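Side-chain contact in mRNA export factor (Human herpesvirus 1, PDB 4YXP), which regulates viral gene expression, inhibits host splicing and exports intronless viral mRNAs from the nucleus, this chain being its C-terminal, zinc-binding, dimerizing part: residues Pro83-Thr88 with Leu123-Met128. Sequence-based numbering, arbitrary orientation.
Sequences PSLYRT and LAWCKM
Trp125 drives the six-membered end of its indole against helix 75-91, where Leu85 and Tyr86 receive it. Its leading atom, CH2, comes 3.7 Å from the backbone N of Tyr86, which lies at the rim of the indole, near its plane. With CG anti to the backbone N (chi1 180°), the ring reaches out from helix 112-132 and spans the gap between segments 83-88 and 123-128, whose axes come no closer than 11.6 Å and cross at -98°. Leu85 approaches the same six-membered ring obliquely, from the side away from the Met128 methyl, its CD2 3.8 Å from CZ3 of Trp125. The CB of Tyr86 sits 4.1 Å from CH2 of Trp125, and the two side chains run roughly at right angles. Met128 lies one helical turn on from Trp125. The turn at chi2 (-82°) puts its SD 4.1 Å from CD of Pro83, and the one at chi3 carries the methyl over one indole face, CE lying 3.3 Å above the ring plane toward its rim. The polar ends of both aromatic residues are bonded elsewhere: Trp125 NE1 to a carboxylate oxygen of Asp140, which probably helps to fix the rotation of the indole, and Tyr86 OH to the carbonyl of Pro135. Phe269 and Tyr268 of the second subunit, from the region important for homodimerization, pack on Trp125 and Leu85, so the contact adjoins the intertwined dimer interface. Side chain meets side chain here through carbon and sulfur alone, so the two segments are held chiefly by van der Waals and hydrophobic contact, while polar bonds to neighbouring residues probably help to orient the aromatic groups.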
loop_
_atom_site.group_PDB
_atom_site.type_symbol
_atom_site.label_atom_id
_atom_site.label_comp_id
_atom_site.label_asym_id
_atom_site.label_seq_id
_atom_site.Cartn_x
_atom_site.Cartn_y
_atom_site.Cartn_z
ATOM N N PRO B 83 5.351 9.038 28.844
ATOM C CA PRO B 83 5.543 7.939 29.798
ATOM C C PRO B 83 4.237 7.317 30.294
ATOM O O PRO B 83 4.193 6.110 30.531
ATOM C CB PRO B 83 6.306 8.610 30.942
ATOM C CG PRO B 83 7.087 9.683 30.262
ATOM C CD PRO B 83 6.176 10.208 29.188
ATOM N N SER B 84 3.191 8.124 30.436
ATOM C CA SER B 84 1.896 7.633 30.898
ATOM C C SER B 84 1.298 6.628 29.915
ATOM O O SER B 84 0.853 5.548 30.302
ATOM C CB SER B 84 0.926 8.800 31.103
ATOM O OG SER B 84 -0.370 8.334 31.432
ATOM N N LEU B 85 1.281 6.993 28.638
ATOM C CA LEU B 85 0.728 6.115 27.614
ATOM C C LEU B 85 1.571 4.847 27.522
ATOM O O LEU B 85 1.042 3.741 27.376
ATOM C CB LEU B 85 0.675 6.833 26.263
ATOM C CG LEU B 85 0.072 6.045 25.094
ATOM C CD1 LEU B 85 -1.393 5.737 25.346
ATOM C CD2 LEU B 85 0.241 6.814 23.783
ATOM N N TYR B 86 2.885 5.026 27.612
ATOM C CA TYR B 86 3.838 3.922 27.578
ATOM C C TYR B 86 3.492 2.917 28.665
ATOM O O TYR B 86 3.448 1.711 28.426
ATOM C CB TYR B 86 5.261 4.462 27.763
ATOM C CG TYR B 86 6.372 3.434 27.723
ATOM C CD1 TYR B 86 6.578 2.558 28.780
ATOM C CD2 TYR B 86 7.242 3.370 26.645
ATOM C CE1 TYR B 86 7.603 1.627 28.750
ATOM C CE2 TYR B 86 8.271 2.443 26.607
ATOM C CZ TYR B 86 8.446 1.575 27.661
ATOM O OH TYR B 86 9.471 0.656 27.633
ATOM N N ARG B 87 3.240 3.438 29.862
ATOM C CA ARG B 87 2.913 2.622 31.021
ATOM C C ARG B 87 1.609 1.850 30.796
ATOM O O ARG B 87 1.485 0.687 31.177
ATOM C CB ARG B 87 2.815 3.519 32.263
ATOM C CG ARG B 87 3.067 2.816 33.578
ATOM C CD ARG B 87 3.575 3.787 34.644
ATOM N NE ARG B 87 2.603 4.831 34.972
ATOM C CZ ARG B 87 2.747 6.131 34.715
ATOM N NH1 ARG B 87 3.835 6.603 34.111
ATOM N NH2 ARG B 87 1.790 6.978 35.076
ATOM N N THR B 88 0.642 2.503 30.161
ATOM C CA THR B 88 -0.640 1.878 29.846
ATOM C C THR B 88 -0.469 0.730 28.838
ATOM O O THR B 88 -1.049 -0.347 29.007
ATOM C CB THR B 88 -1.638 2.928 29.295
ATOM O OG1 THR B 88 -1.946 3.874 30.330
ATOM C CG2 THR B 88 -2.931 2.277 28.810
ATOM N N LEU B 123 8.419 7.736 14.815
ATOM C CA LEU B 123 9.760 8.210 15.143
ATOM C C LEU B 123 9.765 9.184 16.323
ATOM O O LEU B 123 10.704 9.184 17.122
ATOM C CB LEU B 123 10.403 8.861 13.915
ATOM C CG LEU B 123 10.663 7.935 12.715
ATOM C CD1 LEU B 123 11.506 8.644 11.669
ATOM C CD2 LEU B 123 11.333 6.629 13.128
ATOM N N ALA B 124 8.729 10.007 16.450
ATOM C CA ALA B 124 8.649 10.916 17.593
ATOM C C ALA B 124 8.437 10.122 18.881
ATOM O O ALA B 124 8.973 10.474 19.937
ATOM C CB ALA B 124 7.536 11.931 17.401
ATOM N N TRP B 125 7.660 9.048 18.788
ATOM C CA TRP B 125 7.453 8.141 19.917
ATOM C C TRP B 125 8.781 7.523 20.342
ATOM O O TRP B 125 9.103 7.474 21.529
ATOM C CB TRP B 125 6.442 7.049 19.548
ATOM C CG TRP B 125 6.158 6.057 20.642
ATOM C CD1 TRP B 125 6.585 4.761 20.708
ATOM C CD2 TRP B 125 5.369 6.280 21.821
ATOM N NE1 TRP B 125 6.114 4.165 21.857
ATOM C CE2 TRP B 125 5.367 5.076 22.555
ATOM C CE3 TRP B 125 4.670 7.380 22.326
ATOM C CZ2 TRP B 125 4.693 4.944 23.769
ATOM C CZ3 TRP B 125 4.000 7.246 23.533
ATOM C CH2 TRP B 125 4.018 6.037 24.238
ATOM N N CYS B 126 9.555 7.060 19.365
ATOM C CA CYS B 126 10.880 6.516 19.641
ATOM C C CYS B 126 11.781 7.570 20.278
ATOM O O CYS B 126 12.543 7.271 21.197
ATOM C CB CYS B 126 11.527 5.984 18.360
ATOM S SG CYS B 126 10.812 4.441 17.767
ATOM N N LYS B 127 11.696 8.804 19.790
ATOM C CA LYS B 127 12.549 9.866 20.306
ATOM C C LYS B 127 12.171 10.193 21.748
ATOM O O LYS B 127 13.030 10.534 22.564
ATOM C CB LYS B 127 12.462 11.126 19.440
ATOM C CG LYS B 127 13.530 12.149 19.807
ATOM C CD LYS B 127 13.469 13.417 18.973
ATOM C CE LYS B 127 14.536 14.402 19.443
ATOM N NZ LYS B 127 14.608 15.633 18.614
ATOM N N MET B 128 10.884 10.081 22.057
ATOM C CA MET B 128 10.406 10.325 23.413
ATOM C C MET B 128 10.915 9.236 24.357
ATOM O O MET B 128 11.351 9.528 25.473
ATOM C CB MET B 128 8.875 10.396 23.431
ATOM C CG MET B 128 8.262 10.593 24.820
ATOM S SD MET B 128 8.092 9.069 25.777
ATOM C CE MET B 128 6.936 8.144 24.769
#